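Local atomic coordinates of syncytin-1 (Homo sapiens, PDB entry 5HA6), a protein that is an endogenous retroviral envelope glycoprotein whose fusion subunit probably drives cell-cell membrane fusion by folding back into a trimer of helical hairpins. Residues 39-44 against 102-107; 53-58 against 89-94. The protein carries 1 engineered substitution. All blocks are in the same frame, centred on the assembly; numbering follows the deposited sequence.

Contact 1: 39-44 against 102-107; sequences DMERVA and EIRDRI
Ile-107 meets two side chains of the opposite helix: its CD1 lies 3.9 Å from Met-40 CB, and its CG2 comes within 3.4 Å of Glu-41 OE1. The carboxylate reaches that isoleucine because the Glu-41 chain bends at chi2 (-73°), which brings its CD obliquely against CD1 of Ile-107. One turn away, Ile-103 CG2 packs 4.2 Å from Met-40 CB, and Ala-44 CB sits obliquely by the guanidinium, 3.7 Å from Arg-104 NE. Two waters span the helices beside this apolar strip. One donates to Glu-41 OE1 and to the backbone O of Arg-104, each at 3.1 Å from its oxygen; the other accepts from Arg-104 NE at 2.6 Å and lies close to Glu-41 OE2. Arg-104 NH2 is taken by a salt bridge to Asp-45. The short segments run antiparallel at 162°, their axes 9.9 Å apart. Beyond them, Val-43 packs on Ile-103 and Arg-42 NE pairs with Glu-102 OE1 of the second subunit, and Ile-103 packs on Arg-42 of the third. Greasy inside and wet at the margin, the pair leaves Glu-41 OE2 4.5 Å from Arg-104 NE, beyond a salt bridge, their opposite charges probably still attracting weakly through water.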
ATOM      1  N   ASP A  39      -0.915   6.430  16.697  1.00 22.92           N
ATOM      2  CA  ASP A  39      -0.791   6.651  15.250  1.00 19.55           C
ATOM      3  C   ASP A  39      -0.222   5.387  14.554  1.00 18.80           C
ATOM      4  O   ASP A  39      -0.751   4.888  13.566  1.00 19.17           O
ATOM      5  CB  ASP A  39       0.135   7.831  14.952  1.00 21.68           C
ATOM      6  CG  ASP A  39      -0.470   9.188  15.249  1.00 25.48           C
ATOM      7  OD1 ASP A  39      -1.449   9.330  16.013  1.00 22.45           O
ATOM      8  OD2 ASP A  39       0.113  10.159  14.733  1.00 27.85           O
ATOM      9  N   MET A  40       0.876   4.851  15.085  1.00 20.22           N
ATOM     10  CA  MET A  40       1.515   3.690  14.460  1.00 19.46           C
ATOM     11  C   MET A  40       0.687   2.410  14.452  1.00 19.93           C
ATOM     12  O   MET A  40       0.834   1.599  13.528  1.00 21.91           O
ATOM     13  CB  MET A  40       2.870   3.417  15.142  1.00 19.61           C
ATOM     14  CG  MET A  40       3.843   4.472  14.824  1.00 22.21           C
ATOM     15  SD  MET A  40       4.348   4.382  13.070  1.00 25.33           S
ATOM     16  CE  MET A  40       5.370   5.793  12.883  1.00 37.76           C
ATOM     17  N   GLU A  41      -0.174   2.211  15.453  1.00 22.05           N
ATOM     18  CA  GLU A  41      -1.108   1.092  15.398  1.00 19.55           C
ATOM     19  C   GLU A  41      -1.985   1.205  14.146  1.00 19.85           C
ATOM     20  O   GLU A  41      -2.214   0.221  13.426  1.00 18.83           O
ATOM     21  CB  GLU A  41      -1.999   1.037  16.649  1.00 24.90           C
ATOM     22  CG  GLU A  41      -1.297   0.723  17.936  1.00 32.47           C
ATOM     23  CD  GLU A  41      -0.869  -0.743  18.046  1.00 36.33           C
ATOM     24  OE1 GLU A  41      -0.259  -1.111  19.080  1.00 38.24           O
ATOM     25  OE2 GLU A  41      -1.107  -1.527  17.107  1.00 36.66           O
ATOM     26  N   ARG A  42      -2.433   2.428  13.832  1.00 21.80           N
ATOM     27  CA  ARG A  42      -3.293   2.638  12.658  1.00 18.76           C
ATOM     28  C   ARG A  42      -2.506   2.543  11.347  1.00 19.98           C
ATOM     29  O   ARG A  42      -2.973   1.903  10.380  1.00 19.52           O
ATOM     30  CB  ARG A  42      -4.013   3.988  12.758  1.00 21.33           C
ATOM     31  CG  ARG A  42      -5.033   3.986  13.863  1.00 22.45           C
ATOM     32  CD  ARG A  42      -5.383   5.355  14.366  1.00 24.97           C
ATOM     33  NE  ARG A  42      -6.542   5.255  15.264  1.00 27.04           N
ATOM     34  CZ  ARG A  42      -6.485   5.099  16.582  1.00 26.14           C
ATOM     35  NH1 ARG A  42      -5.325   5.006  17.246  1.00 25.00           N
ATOM     36  NH2 ARG A  42      -7.609   5.016  17.241  1.00 26.68           N
ATOM     37  N   VAL A  43      -1.288   3.110  11.306  1.00 19.34           N
ATOM     38  CA  VAL A  43      -0.436   2.853  10.141  1.00 19.01           C
ATOM     39  C   VAL A  43      -0.200   1.335   9.890  1.00 18.24           C
ATOM     40  O   VAL A  43      -0.344   0.847   8.742  1.00 18.42           O
ATOM     41  CB  VAL A  43       0.892   3.584  10.289  1.00 16.95           C
ATOM     42  CG1 VAL A  43       1.880   3.249   9.139  1.00 18.88           C
ATOM     43  CG2 VAL A  43       0.651   5.095  10.385  1.00 19.50           C
ATOM     44  N   ALA A  44       0.210   0.601  10.910  1.00 19.67           N
ATOM     45  CA  ALA A  44       0.452  -0.820  10.755  1.00 18.82           C
ATOM     46  C   ALA A  44      -0.787  -1.526  10.226  1.00 21.75           C
ATOM     47  O   ALA A  44      -0.704  -2.343   9.275  1.00 23.87           O
ATOM     48  CB  ALA A  44       0.880  -1.445  12.100  1.00 22.42           C
ATOM     49  N   GLU A 102       7.680  -5.607  13.171  1.00 21.05           N
ATOM     50  CA  GLU A 102       8.730  -4.792  13.829  1.00 21.26           C
ATOM     51  C   GLU A 102       8.187  -3.476  14.420  1.00 20.95           C
ATOM     52  O   GLU A 102       8.516  -3.092  15.540  1.00 19.71           O
ATOM     53  CB  GLU A 102       9.836  -4.476  12.821  1.00 20.10           C
ATOM     54  CG  GLU A 102      10.726  -5.672  12.509  1.00 22.45           C
ATOM     55  CD  GLU A 102      11.724  -5.333  11.395  1.00 27.04           C
ATOM     56  OE1 GLU A 102      12.020  -4.117  11.210  1.00 26.22           O
ATOM     57  OE2 GLU A 102      12.185  -6.261  10.691  1.00 25.93           O
ATOM     58  N   ILE A 103       7.352  -2.787  13.658  1.00 19.54           N
ATOM     59  CA  ILE A 103       6.636  -1.628  14.197  1.00 22.43           C
ATOM     60  C   ILE A 103       5.784  -1.952  15.443  1.00 19.24           C
ATOM     61  O   ILE A 103       5.809  -1.218  16.448  1.00 24.92           O
ATOM     62  CB  ILE A 103       5.760  -1.019  13.100  1.00 20.80           C
ATOM     63  CG1 ILE A 103       6.682  -0.423  12.002  1.00 23.50           C
ATOM     64  CG2 ILE A 103       4.817  -0.005  13.682  1.00 22.83           C
ATOM     65  CD1 ILE A 103       5.945   0.022  10.753  1.00 22.33           C
ATOM     66  N   ARG A 104       5.009  -3.022  15.372  1.00 20.70           N
ATOM     67  CA  ARG A 104       4.231  -3.455  16.523  1.00 26.00           C
ATOM     68  C   ARG A 104       5.133  -3.845  17.728  1.00 25.19           C
ATOM     69  O   ARG A 104       4.780  -3.557  18.909  1.00 21.15           O
ATOM     70  CB  ARG A 104       3.304  -4.598  16.075  1.00 23.16           C
ATOM     71  CG  ARG A 104       2.148  -4.049  15.169  1.00 23.83           C
ATOM     72  CD  ARG A 104       1.216  -5.130  14.698  1.00 28.38           C
ATOM     73  NE  ARG A 104       0.060  -4.529  14.034  1.00 31.54           N
ATOM     74  CZ  ARG A 104      -0.713  -5.163  13.162  1.00 30.10           C
ATOM     75  NH1 ARG A 104      -0.505  -6.446  12.856  1.00 34.58           N
ATOM     76  NH2 ARG A 104      -1.724  -4.520  12.621  1.00 31.45           N
ATOM     77  N   ASP A 105       6.307  -4.460  17.456  1.00 22.14           N
ATOM     78  CA  ASP A 105       7.261  -4.736  18.525  1.00 23.55           C
ATOM     79  C   ASP A 105       7.736  -3.455  19.165  1.00 21.01           C
ATOM     80  O   ASP A 105       7.945  -3.393  20.369  1.00 22.45           O
ATOM     81  CB  ASP A 105       8.510  -5.486  18.019  1.00 23.92           C
ATOM     82  CG  ASP A 105       8.200  -6.835  17.492  1.00 27.59           C
ATOM     83  OD1 ASP A 105       7.128  -7.388  17.853  1.00 25.81           O
ATOM     84  OD2 ASP A 105       9.060  -7.354  16.744  1.00 23.98           O
ATOM     85  N   ARG A 106       8.023  -2.462  18.331  1.00 19.76           N
ATOM     86  CA  ARG A 106       8.510  -1.184  18.857  1.00 23.14           C
ATOM     87  C   ARG A 106       7.469  -0.481  19.706  1.00 21.68           C
ATOM     88  O   ARG A 106       7.827   0.094  20.765  1.00 24.44           O
ATOM     89  CB  ARG A 106       8.973  -0.291  17.694  1.00 20.39           C
ATOM     90  CG  ARG A 106      10.236  -0.839  17.054  1.00 22.16           C
ATOM     91  CD  ARG A 106      10.613  -0.117  15.759  1.00 23.94           C
ATOM     92  NE  ARG A 106      10.892   1.302  16.066  1.00 23.00           N
ATOM     93  CZ  ARG A 106      12.003   1.768  16.607  1.00 25.15           C
ATOM     94  NH1 ARG A 106      13.067   0.985  16.835  1.00 26.68           N
ATOM     95  NH2 ARG A 106      12.070   3.066  16.881  1.00 27.09           N
ATOM     96  N   ILE A 107       6.195  -0.515  19.266  1.00 19.39           N
ATOM     97  CA  ILE A 107       5.112  -0.049  20.120  1.00 23.00           C
ATOM     98  C   ILE A 107       5.103  -0.745  21.481  1.00 26.34           C
ATOM     99  O   ILE A 107       5.080  -0.097  22.561  1.00 24.86           O
ATOM    100  CB  ILE A 107       3.760  -0.274  19.465  1.00 22.06           C
ATOM    101  CG1 ILE A 107       3.658   0.622  18.240  1.00 18.45           C
ATOM    102  CG2 ILE A 107       2.613  -0.060  20.454  1.00 20.60           C
ATOM    103  CD1 ILE A 107       2.577   0.179  17.268  1.00 25.37           C
TER
HETATM  104  O   HOH W   1       1.699  -3.573  19.208  1.00 32.16           O
HETATM  105  O   HOH W   2      -1.325  -2.459  14.820  1.00 41.38           O

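Contact 2: 53-58 against 89-94; sequences QLNSLA and YVNQSG
Tyr-89 swings across to Ala-58 and Leu-54 with its CG trans to the backbone N (chi1 175°); Asn-55 keeps its CG beside its own N (chi1 -60°), which carries OD1 to the same water as the tyrosine hydroxyl. The ring's CE2 comes 3.5 Å from Ala-58 CB, obliquely, and its OH stands 4.1 Å from Leu-54 CB, the two side chains meeting at about a right angle. That water joins the polar ends. It lies in the ring plane, accepts from Tyr-89 OH at 2.6 Å and donates to Asn-55 OD1 at 2.7 Å; its other proton goes to Asn-91 OD1, a notably short bond. The shared water probably lets Asn-55 OD1 and Asn-91 OD1 lie 3.6 Å apart; the amide planes are 79° to one another. Asn-55 OD1 also accepts from Gln-51 NE2, which helps fix the amide's rotation. Asn-91 OD1 has another job as well: it takes Ser-93 N at 3.1 Å, from above its carbonyl plane, making an Asx turn, and ND2 returns a bond to Ser-93 OG at 3.2 Å. The backbone N of Asn-91 lies 4.0 Å above the centre of the Tyr-89 ring. This turn leads the extended chain into helix 93-115, which runs back along helix 25-71; neighbouring subunits pack beyond, with Leu-54 against Leu-54 of the second and Val-90 N hydrogen-bonded to Ser-56 OG of the third.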
ATOM      1  N   GLN A  53      -4.942  -6.672   0.330  1.00 21.52           N
ATOM      2  CA  GLN A  53      -5.584  -6.432  -0.972  1.00 19.06           C
ATOM      3  C   GLN A  53      -4.696  -6.756  -2.163  1.00 18.08           C
ATOM      4  O   GLN A  53      -5.190  -7.331  -3.153  1.00 17.30           O
ATOM      5  CB  GLN A  53      -6.069  -4.983  -1.074  1.00 17.50           C
ATOM      6  CG  GLN A  53      -7.214  -4.675  -0.071  1.00 20.01           C
ATOM      7  CD  GLN A  53      -7.405  -3.195   0.071  1.00 17.71           C
ATOM      8  OE1 GLN A  53      -6.633  -2.519   0.759  1.00 20.94           O
ATOM      9  NE2 GLN A  53      -8.387  -2.664  -0.622  1.00 14.37           N
ATOM     10  N   LEU A  54      -3.414  -6.405  -2.121  1.00 16.93           N
ATOM     11  CA  LEU A  54      -2.503  -6.939  -3.152  1.00 17.37           C
ATOM     12  C   LEU A  54      -2.514  -8.465  -3.294  1.00 20.67           C
ATOM     13  O   LEU A  54      -2.610  -8.992  -4.424  1.00 16.62           O
ATOM     14  CB  LEU A  54      -1.078  -6.529  -2.856  1.00 16.23           C
ATOM     15  CG  LEU A  54      -0.808  -5.115  -3.270  1.00 15.47           C
ATOM     16  CD1 LEU A  54       0.482  -4.646  -2.586  1.00 21.43           C
ATOM     17  CD2 LEU A  54      -0.650  -5.108  -4.810  1.00 17.20           C
ATOM     18  N   ASN A  55      -2.418  -9.175  -2.168  1.00 24.12           N
ATOM     19  CA  ASN A  55      -2.506 -10.634  -2.206  1.00 21.49           C
ATOM     20  C   ASN A  55      -3.827 -11.083  -2.840  1.00 19.49           C
ATOM     21  O   ASN A  55      -3.854 -12.020  -3.641  1.00 20.57           O
ATOM     22  CB  ASN A  55      -2.397 -11.247  -0.804  1.00 20.19           C
ATOM     23  CG  ASN A  55      -1.075 -10.910  -0.102  1.00 25.83           C
ATOM     24  OD1 ASN A  55      -0.069 -10.599  -0.735  1.00 23.72           O
ATOM     25  ND2 ASN A  55      -1.089 -10.958   1.231  1.00 23.41           N
ATOM     26  N   SER A  56      -4.926 -10.457  -2.440  1.00 16.85           N
ATOM     27  CA  SER A  56      -6.248 -10.843  -2.982  1.00 17.38           C
ATOM     28  C   SER A  56      -6.293 -10.613  -4.508  1.00 18.17           C
ATOM     29  O   SER A  56      -6.699 -11.499  -5.285  1.00 15.95           O
ATOM     30  CB  SER A  56      -7.355 -10.060  -2.260  1.00 19.77           C
ATOM     31  OG  SER A  56      -8.673 -10.470  -2.636  1.00 19.07           O
ATOM     32  N   LEU A  57      -5.866  -9.435  -4.927  1.00 18.07           N
ATOM     33  CA  LEU A  57      -5.936  -9.042  -6.313  1.00 18.80           C
ATOM     34  C   LEU A  57      -4.998  -9.870  -7.171  1.00 17.22           C
ATOM     35  O   LEU A  57      -5.376 -10.294  -8.297  1.00 21.64           O
ATOM     36  CB  LEU A  57      -5.611  -7.538  -6.468  1.00 16.69           C
ATOM     37  CG  LEU A  57      -5.964  -6.932  -7.842  1.00 13.31           C
ATOM     38  CD1 LEU A  57      -7.457  -6.976  -8.133  1.00 15.77           C
ATOM     39  CD2 LEU A  57      -5.438  -5.477  -8.019  1.00 19.67           C
ATOM     40  N   ALA A  58      -3.820 -10.176  -6.634  1.00 18.98           N
ATOM     41  CA  ALA A  58      -2.848 -10.954  -7.381  1.00 18.37           C
ATOM     42  C   ALA A  58      -3.415 -12.345  -7.715  1.00 15.07           C
ATOM     43  O   ALA A  58      -3.143 -12.885  -8.784  1.00 18.79           O
ATOM     44  CB  ALA A  58      -1.533 -11.074  -6.606  1.00 17.00           C
ATOM     45  N   TYR A  89       4.895 -11.403 -11.623  1.00 22.47           N
ATOM     46  CA  TYR A  89       4.578 -10.667 -10.412  1.00 19.31           C
ATOM     47  C   TYR A  89       5.540 -11.094  -9.326  1.00 21.45           C
ATOM     48  O   TYR A  89       5.702 -12.289  -9.074  1.00 23.81           O
ATOM     49  CB  TYR A  89       3.150 -10.922  -9.930  1.00 22.28           C
ATOM     50  CG  TYR A  89       2.819 -10.258  -8.586  1.00 18.08           C
ATOM     51  CD1 TYR A  89       3.034  -8.913  -8.397  1.00 16.95           C
ATOM     52  CD2 TYR A  89       2.265 -10.987  -7.534  1.00 20.52           C
ATOM     53  CE1 TYR A  89       2.711  -8.280  -7.193  1.00 21.02           C
ATOM     54  CE2 TYR A  89       1.933 -10.376  -6.347  1.00 18.71           C
ATOM     55  CZ  TYR A  89       2.155  -9.031  -6.164  1.00 21.77           C
ATOM     56  OH  TYR A  89       1.823  -8.433  -4.945  1.00 21.47           O
ATOM     57  N   VAL A  90       6.131 -10.132  -8.637  1.00 20.64           N
ATOM     58  CA  VAL A  90       7.004 -10.483  -7.526  1.00 21.39           C
ATOM     59  C   VAL A  90       6.302 -10.109  -6.233  1.00 20.39           C
ATOM     60  O   VAL A  90       6.209  -8.947  -5.893  1.00 18.74           O
ATOM     61  CB  VAL A  90       8.323  -9.783  -7.607  1.00 21.27           C
ATOM     62  CG1 VAL A  90       9.219 -10.236  -6.473  1.00 24.91           C
ATOM     63  CG2 VAL A  90       8.966 -10.028  -8.957  1.00 22.96           C
ATOM     64  N   ASN A  91       5.831 -11.118  -5.529  1.00 20.70           N
ATOM     65  CA  ASN A  91       5.099 -10.919  -4.272  1.00 20.65           C
ATOM     66  C   ASN A  91       6.062 -10.652  -3.147  1.00 20.10           C
ATOM     67  O   ASN A  91       6.995 -11.400  -2.920  1.00 19.69           O
ATOM     68  CB  ASN A  91       4.269 -12.162  -3.920  1.00 22.19           C
ATOM     69  CG  ASN A  91       3.857 -12.181  -2.435  1.00 21.06           C
ATOM     70  OD1 ASN A  91       3.223 -11.250  -1.964  1.00 24.39           O
ATOM     71  ND2 ASN A  91       4.156 -13.267  -1.749  1.00 23.50           N
ATOM     72  N   GLN A  92       5.852  -9.570  -2.447  1.00 19.22           N
ATOM     73  CA  GLN A  92       6.719  -9.194  -1.379  1.00 22.00           C
ATOM     74  C   GLN A  92       5.966  -9.002  -0.060  1.00 23.91           C
ATOM     75  O   GLN A  92       6.381  -8.204   0.802  1.00 20.10           O
ATOM     76  CB  GLN A  92       7.469  -7.944  -1.786  1.00 20.20           C
ATOM     77  CG  GLN A  92       8.442  -8.224  -2.950  1.00 21.33           C
ATOM     78  CD  GLN A  92       9.302  -7.049  -3.268  1.00 28.29           C
ATOM     79  OE1 GLN A  92       8.800  -5.974  -3.605  1.00 28.27           O
ATOM     80  NE2 GLN A  92      10.608  -7.229  -3.156  1.00 30.96           N
ATOM     81  N   SER A  93       4.933  -9.810   0.145  1.00 22.05           N
ATOM     82  CA  SER A  93       4.164  -9.739   1.390  1.00 22.08           C
ATOM     83  C   SER A  93       5.054  -9.963   2.608  1.00 22.52           C
ATOM     84  O   SER A  93       4.822  -9.366   3.655  1.00 22.76           O
ATOM     85  CB  SER A  93       3.055 -10.777   1.418  1.00 23.66           C
ATOM     86  OG  SER A  93       3.628 -12.072   1.186  1.00 29.64           O
ATOM     87  N   GLY A  94       6.025 -10.853   2.472  1.00 21.36           N
ATOM     88  CA  GLY A  94       6.979 -11.161   3.538  1.00 21.59           C
ATOM     89  C   GLY A  94       7.702  -9.925   4.082  1.00 25.40           C
ATOM     90  O   GLY A  94       7.880  -9.768   5.314  1.00 25.07           O
TER
HETATM   91  O   HOH W   3       1.213 -10.140  -3.046  1.00 31.15           O

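Overall arrangement
Both contacts join helix 25-71 to the returning limb of the hairpin, with centres about 21 Å apart and nearest atoms about 8 Å apart. Contact 1 is the buried one, helix against antiparallel helix, with isoleucine, methionine and alanine inside and waters bridging the charged side chains at its edge. Contact 2 is only partly buried and lies where the limb is still extended before entering helix 93-115; there a tyrosine and two asparagines share one water, and apolar packing is slighter. Each also borders neighbouring subunits, contact 1 through charged pairs with those chains and contact 2 through a hydroxyl-to-backbone bond, as expected of the six-helix bundle of a class I fusion protein.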